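Local coordinates for protein putative fructose-bisphosphate aldolase (PDB 3PM6) that is a putative class II fructose-bisphosphate aldolase, a zinc-binding enzyme built on a TIM barrel and assembled here from two copies, at residues 27-35 with 245-255; 36-46 with 275-283. One frame throughout, in Å; residues are numbered along the deposited sequence.

Overall arrangement
Contact 1 (27-35 with 245-255) is core; contact 2 (36-46 with 275-283) lies in the outer helical layer yet is mostly buried, with Asn-280 exposed at its margin. Their centres lie about 5 Å and 17 Å from the chain centre. The first pairs strands 29-33 and 245-250, the first and last of the barrel; the second packs helices 37-49 and 271-292 outside it. Helix 37-49 follows strand 29-33 directly, and the contacts touch where Val-34 CG1 meets Ile-43 CD1 at 3.4 Å. Backbone hydrogen bonds dominate contact 1, whereas contact 2 rests on interlocking side chains, one histidine-carboxylate bond and bridging waters. Both reach the second subunit, contact 2 with more residues.

Contact 1 of 2, residues 27-35 with 245-255; sequences FAIPAICVY and VAKVNVNRAVN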
loop_
_atom_site.group_PDB
_atom_site.type_symbol
_atom_site.label_atom_id
_atom_site.label_comp_id
_atom_site.label_asym_id
_atom_site.label_seq_id
_atom_site.Cartn_x
_atom_site.Cartn_y
_atom_site.Cartn_z
ATOM N N PHE A 27 -7.547 -26.353 12.990
ATOM C CA PHE A 27 -7.744 -24.912 13.116
ATOM C C PHE A 27 -8.081 -24.344 11.749
ATOM O O PHE A 27 -8.192 -25.110 10.778
ATOM C CB PHE A 27 -6.552 -24.228 13.790
ATOM C CG PHE A 27 -5.280 -24.271 12.983
ATOM C CD1 PHE A 27 -4.503 -25.441 12.932
ATOM C CD2 PHE A 27 -4.856 -23.136 12.282
ATOM C CE1 PHE A 27 -3.336 -25.472 12.177
ATOM C CE2 PHE A 27 -3.691 -23.153 11.535
ATOM C CZ PHE A 27 -2.935 -24.322 11.465
ATOM N N ALA A 28 -8.287 -23.026 11.676
ATOM C CA ALA A 28 -8.495 -22.353 10.388
ATOM C C ALA A 28 -7.502 -21.208 10.199
ATOM O O ALA A 28 -7.025 -20.611 11.172
ATOM C CB ALA A 28 -9.922 -21.871 10.244
ATOM N N ILE A 29 -7.178 -20.950 8.930
ATOM C CA ILE A 29 -6.310 -19.867 8.507
ATOM C C ILE A 29 -7.150 -18.585 8.569
ATOM O O ILE A 29 -8.279 -18.565 8.080
ATOM C CB ILE A 29 -5.846 -20.121 7.034
ATOM C CG1 ILE A 29 -5.095 -21.458 6.926
ATOM C CG2 ILE A 29 -5.030 -18.936 6.457
ATOM C CD1 ILE A 29 -3.862 -21.623 7.886
ATOM N N PRO A 30 -6.626 -17.531 9.218
ATOM C CA PRO A 30 -7.357 -16.261 9.194
ATOM C C PRO A 30 -7.144 -15.593 7.845
ATOM O O PRO A 30 -6.021 -15.375 7.471
ATOM C CB PRO A 30 -6.687 -15.431 10.307
ATOM C CG PRO A 30 -5.272 -16.026 10.463
ATOM C CD PRO A 30 -5.358 -17.473 9.989
ATOM N N ALA A 31 -8.219 -15.305 7.121
ATOM C CA ALA A 31 -8.141 -14.724 5.765
ATOM C C ALA A 31 -8.764 -13.333 5.806
ATOM O O ALA A 31 -9.985 -13.178 5.742
ATOM C CB ALA A 31 -8.875 -15.619 4.768
ATOM N N ILE A 32 -7.933 -12.318 5.956
ATOM C CA ILE A 32 -8.399 -10.986 6.323
ATOM C C ILE A 32 -8.428 -10.100 5.119
ATOM O O ILE A 32 -7.381 -9.869 4.494
ATOM C CB ILE A 32 -7.411 -10.344 7.379
ATOM C CG1 ILE A 32 -7.075 -11.347 8.492
ATOM C CG2 ILE A 32 -7.931 -9.001 7.895
ATOM C CD1 ILE A 32 -8.281 -11.821 9.284
ATOM N N CYS A 33 -9.624 -9.620 4.775
ATOM C CA CYS A 33 -9.798 -8.640 3.738
ATOM C C CYS A 33 -9.249 -7.317 4.145
ATOM O O CYS A 33 -9.550 -6.803 5.241
ATOM C CB CYS A 33 -11.288 -8.448 3.417
ATOM S SG CYS A 33 -12.033 -9.975 2.907
ATOM N N VAL A 34 -8.500 -6.710 3.240
ATOM C CA VAL A 34 -7.974 -5.363 3.488
ATOM C C VAL A 34 -8.105 -4.522 2.245
ATOM O O VAL A 34 -8.266 -5.079 1.150
ATOM C CB VAL A 34 -6.483 -5.387 3.886
ATOM C CG1 VAL A 34 -6.279 -6.031 5.256
ATOM C CG2 VAL A 34 -5.644 -6.051 2.826
ATOM N N TYR A 35 -8.004 -3.192 2.421
ATOM C CA TYR A 35 -8.194 -2.196 1.356
ATOM C C TYR A 35 -7.001 -1.270 1.221
ATOM O O TYR A 35 -7.019 -0.342 0.391
ATOM C CB TYR A 35 -9.382 -1.278 1.662
ATOM C CG TYR A 35 -10.705 -1.975 1.778
ATOM C CD1 TYR A 35 -11.511 -2.202 0.658
ATOM C CD2 TYR A 35 -11.155 -2.403 3.021
ATOM C CE1 TYR A 35 -12.761 -2.839 0.803
ATOM C CE2 TYR A 35 -12.358 -3.030 3.164
ATOM C CZ TYR A 35 -13.166 -3.233 2.070
ATOM O OH TYR A 35 -14.346 -3.894 2.305
ATOM N N VAL A 245 -14.151 -26.544 8.248
ATOM C CA VAL A 245 -13.713 -25.195 7.862
ATOM C C VAL A 245 -12.231 -24.994 8.125
ATOM O O VAL A 245 -11.791 -25.087 9.279
ATOM C CB VAL A 245 -14.551 -24.118 8.563
ATOM C CG1 VAL A 245 -13.912 -22.728 8.408
ATOM C CG2 VAL A 245 -15.974 -24.141 7.971
ATOM N N ALA A 246 -11.464 -24.726 7.062
ATOM C CA ALA A 246 -10.018 -24.569 7.194
ATOM C C ALA A 246 -9.551 -23.167 6.875
ATOM O O ALA A 246 -8.376 -22.865 7.033
ATOM C CB ALA A 246 -9.272 -25.583 6.281
ATOM N N LYS A 247 -10.461 -22.325 6.401
ATOM C CA LYS A 247 -10.147 -20.946 6.058
ATOM C C LYS A 247 -11.333 -20.116 6.507
ATOM O O LYS A 247 -12.491 -20.406 6.128
ATOM C CB LYS A 247 -9.925 -20.806 4.548
ATOM C CG LYS A 247 -9.629 -19.364 4.034
ATOM C CD LYS A 247 -9.295 -19.418 2.531
ATOM C CE LYS A 247 -9.200 -18.061 1.860
ATOM N NZ LYS A 247 -10.521 -17.595 1.336
ATOM N N VAL A 248 -11.044 -19.094 7.323
ATOM C CA VAL A 248 -12.059 -18.152 7.808
ATOM C C VAL A 248 -11.790 -16.737 7.281
ATOM O O VAL A 248 -10.752 -16.115 7.608
ATOM C CB VAL A 248 -12.082 -18.141 9.363
ATOM C CG1 VAL A 248 -12.941 -16.989 9.888
ATOM C CG2 VAL A 248 -12.540 -19.497 9.901
ATOM N N ASN A 249 -12.743 -16.229 6.483
ATOM C CA ASN A 249 -12.703 -14.896 5.919
ATOM C C ASN A 249 -13.299 -13.868 6.865
ATOM O O ASN A 249 -14.408 -14.062 7.399
ATOM C CB ASN A 249 -13.517 -14.816 4.599
ATOM C CG ASN A 249 -12.841 -15.572 3.452
ATOM O OD1 ASN A 249 -11.885 -16.326 3.669
ATOM N ND2 ASN A 249 -13.324 -15.365 2.240
ATOM N N VAL A 250 -12.626 -12.727 6.933
ATOM C CA VAL A 250 -13.001 -11.656 7.817
ATOM C C VAL A 250 -12.883 -10.357 7.068
ATOM O O VAL A 250 -11.969 -10.175 6.283
ATOM C CB VAL A 250 -12.032 -11.601 9.019
ATOM C CG1 VAL A 250 -12.440 -10.513 9.974
ATOM C CG2 VAL A 250 -12.029 -12.942 9.740
ATOM N N ASN A 251 -13.793 -9.437 7.333
ATOM C CA ASN A 251 -13.693 -8.106 6.752
ATOM C C ASN A 251 -13.970 -6.982 7.781
ATOM O O ASN A 251 -13.026 -6.429 8.381
ATOM C CB ASN A 251 -14.600 -7.989 5.502
ATOM C CG ASN A 251 -14.473 -6.636 4.836
ATOM O OD1 ASN A 251 -13.662 -5.826 5.273
ATOM N ND2 ASN A 251 -15.274 -6.368 3.791
ATOM N N ARG A 252 -15.253 -6.651 7.947
ATOM C CA ARG A 252 -15.739 -5.611 8.866
ATOM C C ARG A 252 -15.162 -5.704 10.293
ATOM O O ARG A 252 -14.847 -4.663 10.905
ATOM C CB ARG A 252 -17.269 -5.636 8.947
ATOM N N ALA A 253 -15.002 -6.931 10.800
ATOM C CA ALA A 253 -14.458 -7.141 12.138
ATOM C C ALA A 253 -13.146 -6.383 12.275
ATOM O O ALA A 253 -12.820 -5.838 13.364
ATOM C CB ALA A 253 -14.254 -8.658 12.423
ATOM N N VAL A 254 -12.404 -6.337 11.169
ATOM C CA VAL A 254 -11.097 -5.709 11.151
ATOM C C VAL A 254 -11.193 -4.265 10.670
ATOM O O VAL A 254 -10.777 -3.355 11.380
ATOM C CB VAL A 254 -10.050 -6.543 10.352
ATOM C CG1 VAL A 254 -8.733 -5.749 10.150
ATOM C CG2 VAL A 254 -9.802 -7.878 11.086
ATOM N N ASN A 255 -11.782 -4.051 9.493
ATOM C CA ASN A 255 -11.828 -2.715 8.898
ATOM C C ASN A 255 -12.732 -1.709 9.534
ATOM O O ASN A 255 -12.593 -0.534 9.241
ATOM C CB ASN A 255 -12.084 -2.795 7.406
ATOM C CG ASN A 255 -10.978 -3.497 6.717
ATOM O OD1 ASN A 255 -9.847 -3.016 6.736
ATOM N ND2 ASN A 255 -11.250 -4.694 6.196
HETATM O O HOH W 1 -9.776 -27.012 9.888
HETATM O O HOH W 2 -7.631 -2.501 5.164
#
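The Tyr-35 ring meets two asparagines: the amide carbon CG of Asn-255 lies in the ring plane at its edge, while Asn-251 OD1 approaches obliquely. The ring and the Asn-251 amide, their planes 44° apart, are joined by a hydrogen bond from Asn-251 ND2 to Tyr-35 OH (3.0 Å); the hydroxyl oxygen lies in the amide plane of Asn-251. Tyr-35 OH is also bonded to the backbone oxygen of Asp-159, and Asn-251 ND2 to Glu-158. The Asn-255 amide, 68° from the ring, uses ND2 twice, giving to Cys-33 O at 2.9 Å, above that carbonyl's plane, and to Asn-251 OD1 at 2.8 Å. Its OD1 accepts from a water that in turn accepts from Tyr-35 N.

Before this cluster in both segments, the strands run parallel, 24° apart. Five backbone bonds join them, from Ile-29 N to Ala-246 O (2.9 Å) through to Cys-33 N to Val-250 O (2.8 Å). Ile-32 and Val-250 lie side by side on one face, where Ile-32 CD1 lies 3.8 Å from Val-250 CB, and Ile-32 CG2, anti to its own backbone N, abuts Val-254. On the other face Ala-31 CB touches Asn-249 OD1 at 3.3 Å; this oxygen accepts in its carbonyl plane from Lys-247 NZ, which also forms a salt bridge with Glu-148. The side chain of Asn-249 is about 4 Å from the zinc held by His-91, His-196 and His-227.

The parallel ladder closes the TIM barrel, joining its first strand to its last. Its chemistry implies two layers of restraint: backbone bonds set the strand register, and the linked amides probably hold the chain just past both strands.

Contact 2 of 2, residues 36-46 with 275-283; sequences NLEGILAIIRA and HEEVTNAMQ
His-275 meets Glu-38 at the start of the second segment: ND1 of His-275 donates to Glu-38 OE2 at 2.6 Å, with an N-H...O angle of 132°. The carboxylate oxygen sits at the imidazole edge, near the ring plane, but the nitrogen lies above the carboxylate plane. Glu-38 reaches it by bending at chi2. NE2 of the same ring is bonded to Asn-36 of the second subunit, so both ring nitrogens are engaged.

One turn on, Val-278 CG2 presses on Glu-38 CG at 3.6 Å. Thr-279 is a knob among Glu-38, Leu-41, Ala-42 and Arg-45. Its methyl CG2, anti to the backbone N, comes 3.5 Å from Glu-38 O; its hydroxyl donates to His-275 O and is also bonded to Tyr-65 of the second subunit. The same methyl lies over one face of the Arg-45 guanidinium.

Asn-280 joins this arginine through two waters, each accepting from Arg-45 NH1 and donating to Asn-280 OD1. Met-282 CB touches Ala-42 CB at 3.6 Å, and the methionine chain bends at chi3 to place CE 3.5 Å from Glu-38 CB. Gln-283 extends across Arg-45, their amide and guanidinium planes nearly perpendicular, with Gln-283 OE1 3.4 Å from Arg-45 CD. One of the two waters gives its second proton to this OE1, linking Arg-45, Asn-280 and Gln-283; NE2 is bonded to Glu-287.

Glu-38 is the reciprocal knob, among His-275, Val-278, Thr-279 and Met-282. The helix axes approach to 8.2 Å and cross at -46°, and the CA atoms of Ala-42 and Gln-283 come within 4.3 Å. This is knobs-into-holes packing in the helical layer around a TIM barrel, forming part of the subunit interface.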
loop_
_atom_site.group_PDB
_atom_site.type_symbol
_atom_site.label_atom_id
_atom_site.label_comp_id
_atom_site.label_asym_id
_atom_site.label_seq_id
_atom_site.Cartn_x
_atom_site.Cartn_y
_atom_site.Cartn_z
ATOM N N ASN A 36 -5.990 -1.501 2.052
ATOM C CA ASN A 36 -4.952 -0.532 2.235
ATOM C C ASN A 36 -3.711 -1.107 2.928
ATOM O O ASN A 36 -3.715 -2.220 3.504
ATOM C CB ASN A 36 -5.503 0.694 2.994
ATOM C CG ASN A 36 -6.245 0.311 4.265
ATOM O OD1 ASN A 36 -5.748 -0.464 5.089
ATOM N ND2 ASN A 36 -7.451 0.838 4.415
ATOM N N LEU A 37 -2.635 -0.350 2.816
ATOM C CA LEU A 37 -1.361 -0.716 3.422
ATOM C C LEU A 37 -1.464 -0.837 4.941
ATOM O O LEU A 37 -0.821 -1.692 5.509
ATOM C CB LEU A 37 -0.281 0.317 3.042
ATOM C CG LEU A 37 1.110 0.342 3.681
ATOM C CD1 LEU A 37 1.772 -1.001 3.693
ATOM C CD2 LEU A 37 1.976 1.296 2.893
ATOM N N GLU A 38 -2.269 -0.005 5.597
ATOM C CA GLU A 38 -2.461 -0.170 7.025
ATOM C C GLU A 38 -2.974 -1.584 7.358
ATOM O O GLU A 38 -2.553 -2.189 8.337
ATOM C CB GLU A 38 -3.411 0.890 7.603
ATOM C CG GLU A 38 -2.893 2.314 7.501
ATOM C CD GLU A 38 -3.430 3.071 6.284
ATOM O OE1 GLU A 38 -3.557 2.463 5.198
ATOM O OE2 GLU A 38 -3.705 4.280 6.414
ATOM N N GLY A 39 -3.905 -2.086 6.557
ATOM C CA GLY A 39 -4.464 -3.410 6.795
ATOM C C GLY A 39 -3.447 -4.500 6.518
ATOM O O GLY A 39 -3.399 -5.495 7.240
ATOM N N ILE A 40 -2.633 -4.308 5.472
ATOM C CA ILE A 40 -1.541 -5.235 5.134
ATOM C C ILE A 40 -0.572 -5.304 6.338
ATOM O O ILE A 40 -0.212 -6.383 6.794
ATOM C CB ILE A 40 -0.830 -4.812 3.804
ATOM C CG1 ILE A 40 -1.760 -5.005 2.587
ATOM C CG2 ILE A 40 0.524 -5.518 3.620
ATOM C CD1 ILE A 40 -1.389 -4.151 1.373
ATOM N N LEU A 41 -0.204 -4.150 6.879
ATOM C CA LEU A 41 0.754 -4.108 7.992
ATOM C C LEU A 41 0.140 -4.724 9.230
ATOM O O LEU A 41 0.812 -5.494 9.926
ATOM C CB LEU A 41 1.209 -2.674 8.295
ATOM C CG LEU A 41 2.209 -2.169 7.263
ATOM C CD1 LEU A 41 2.623 -0.725 7.543
ATOM C CD2 LEU A 41 3.437 -3.090 7.233
ATOM N N ALA A 42 -1.123 -4.393 9.497
ATOM C CA ALA A 42 -1.844 -4.999 10.631
ATOM C C ALA A 42 -1.815 -6.518 10.580
ATOM O O ALA A 42 -1.584 -7.176 11.612
ATOM C CB ALA A 42 -3.296 -4.462 10.725
ATOM N N ILE A 43 -2.022 -7.090 9.392
ATOM C CA ILE A 43 -1.996 -8.554 9.250
ATOM C C ILE A 43 -0.611 -9.181 9.459
ATOM O O ILE A 43 -0.493 -10.165 10.185
ATOM C CB ILE A 43 -2.508 -9.048 7.867
ATOM C CG1 ILE A 43 -3.998 -8.728 7.685
ATOM C CG2 ILE A 43 -2.268 -10.553 7.721
ATOM C CD1 ILE A 43 -4.399 -8.657 6.184
ATOM N N ILE A 44 0.409 -8.648 8.791
ATOM C CA ILE A 44 1.786 -9.137 8.957
ATOM C C ILE A 44 2.193 -9.061 10.433
ATOM O O ILE A 44 2.774 -9.987 10.936
ATOM C CB ILE A 44 2.835 -8.296 8.155
ATOM C CG1 ILE A 44 2.462 -8.156 6.661
ATOM C CG2 ILE A 44 4.236 -8.903 8.326
ATOM C CD1 ILE A 44 2.211 -9.442 5.957
ATOM N N ARG A 45 1.888 -7.949 11.103
ATOM C CA ARG A 45 2.328 -7.762 12.488
ATOM C C ARG A 45 1.592 -8.720 13.423
ATOM O O ARG A 45 2.208 -9.368 14.287
ATOM C CB ARG A 45 2.071 -6.332 12.946
ATOM C CG ARG A 45 3.134 -5.366 12.598
ATOM C CD ARG A 45 2.597 -3.969 12.859
ATOM N NE ARG A 45 3.358 -2.986 12.102
ATOM C CZ ARG A 45 3.342 -1.679 12.330
ATOM N NH1 ARG A 45 2.608 -1.153 13.310
ATOM N NH2 ARG A 45 4.091 -0.892 11.581
ATOM N N ALA A 46 0.275 -8.804 13.238
ATOM C CA ALA A 46 -0.555 -9.693 14.039
ATOM C C ALA A 46 -0.081 -11.116 13.871
ATOM O O ALA A 46 0.140 -11.799 14.848
ATOM C CB ALA A 46 -2.033 -9.569 13.647
ATOM N N HIS A 275 -2.017 6.964 11.032
ATOM C CA HIS A 275 -1.704 5.701 10.360
ATOM C C HIS A 275 -1.330 4.640 11.372
ATOM O O HIS A 275 -1.694 3.484 11.211
ATOM C CB HIS A 275 -0.572 5.871 9.345
ATOM C CG HIS A 275 -0.997 6.576 8.097
ATOM N ND1 HIS A 275 -2.037 6.132 7.313
ATOM C CD2 HIS A 275 -0.520 7.685 7.492
ATOM C CE1 HIS A 275 -2.193 6.948 6.282
ATOM N NE2 HIS A 275 -1.295 7.908 6.378
ATOM N N GLU A 276 -0.589 5.052 12.400
ATOM C CA GLU A 276 -0.178 4.159 13.469
ATOM C C GLU A 276 -1.366 3.607 14.227
ATOM O O GLU A 276 -1.433 2.395 14.487
ATOM C CB GLU A 276 0.807 4.859 14.421
ATOM C CG GLU A 276 2.220 5.076 13.802
ATOM C CD GLU A 276 3.134 6.018 14.629
ATOM O OE1 GLU A 276 2.815 6.348 15.807
ATOM O OE2 GLU A 276 4.176 6.427 14.088
ATOM N N GLU A 277 -2.307 4.489 14.561
ATOM C CA GLU A 277 -3.462 4.097 15.376
ATOM C C GLU A 277 -4.438 3.144 14.649
ATOM O O GLU A 277 -4.861 2.133 15.237
ATOM C CB GLU A 277 -4.160 5.332 15.997
ATOM C CG GLU A 277 -3.278 6.025 17.066
ATOM C CD GLU A 277 -4.046 6.994 17.978
ATOM O OE1 GLU A 277 -5.288 6.901 18.037
ATOM O OE2 GLU A 277 -3.414 7.851 18.630
ATOM N N VAL A 278 -4.732 3.411 13.366
ATOM C CA VAL A 278 -5.572 2.494 12.603
ATOM C C VAL A 278 -4.926 1.119 12.452
ATOM O O VAL A 278 -5.611 0.102 12.508
ATOM C CB VAL A 278 -6.042 3.050 11.223
ATOM C CG1 VAL A 278 -6.971 4.257 11.429
ATOM C CG2 VAL A 278 -4.869 3.412 10.305
ATOM N N THR A 279 -3.606 1.082 12.300
ATOM C CA THR A 279 -2.917 -0.181 12.129
ATOM C C THR A 279 -2.930 -0.991 13.437
ATOM O O THR A 279 -3.213 -2.195 13.415
ATOM C CB THR A 279 -1.481 0.054 11.656
ATOM O OG1 THR A 279 -1.514 0.937 10.532
ATOM C CG2 THR A 279 -0.828 -1.248 11.264
ATOM N N ASN A 280 -2.644 -0.320 14.557
ATOM C CA ASN A 280 -2.718 -0.951 15.863
ATOM C C ASN A 280 -4.088 -1.517 16.161
ATOM O O ASN A 280 -4.190 -2.642 16.589
ATOM C CB ASN A 280 -2.326 0.020 16.986
ATOM C CG ASN A 280 -0.896 0.499 16.864
ATOM O OD1 ASN A 280 -0.089 -0.132 16.183
ATOM N ND2 ASN A 280 -0.584 1.642 17.487
ATOM N N ALA A 281 -5.125 -0.713 15.953
ATOM C CA ALA A 281 -6.494 -1.134 16.179
ATOM C C ALA A 281 -6.904 -2.330 15.281
ATOM O O ALA A 281 -7.546 -3.302 15.757
ATOM C CB ALA A 281 -7.423 0.037 15.992
ATOM N N MET A 282 -6.503 -2.282 14.014
ATOM C CA MET A 282 -6.773 -3.386 13.091
ATOM C C MET A 282 -5.957 -4.599 13.498
ATOM O O MET A 282 -6.463 -5.716 13.428
ATOM C CB MET A 282 -6.468 -3.004 11.641
ATOM C CG MET A 282 -7.479 -2.030 11.015
ATOM S SD MET A 282 -7.285 -1.913 9.214
ATOM C CE MET A 282 -6.132 -0.581 9.169
ATOM N N GLN A 283 -4.718 -4.384 13.955
ATOM C CA GLN A 283 -3.851 -5.489 14.416
ATOM C C GLN A 283 -4.486 -6.230 15.579
ATOM O O GLN A 283 -4.465 -7.477 15.620
ATOM C CB GLN A 283 -2.453 -5.002 14.820
ATOM C CG GLN A 283 -1.449 -6.155 15.094
ATOM C CD GLN A 283 -0.105 -5.676 15.626
ATOM O OE1 GLN A 283 0.320 -4.556 15.323
ATOM N NE2 GLN A 283 0.571 -6.522 16.440
HETATM O O HOH W 3 0.314 -2.231 14.285
HETATM O O HOH W 4 1.627 1.270 14.054
#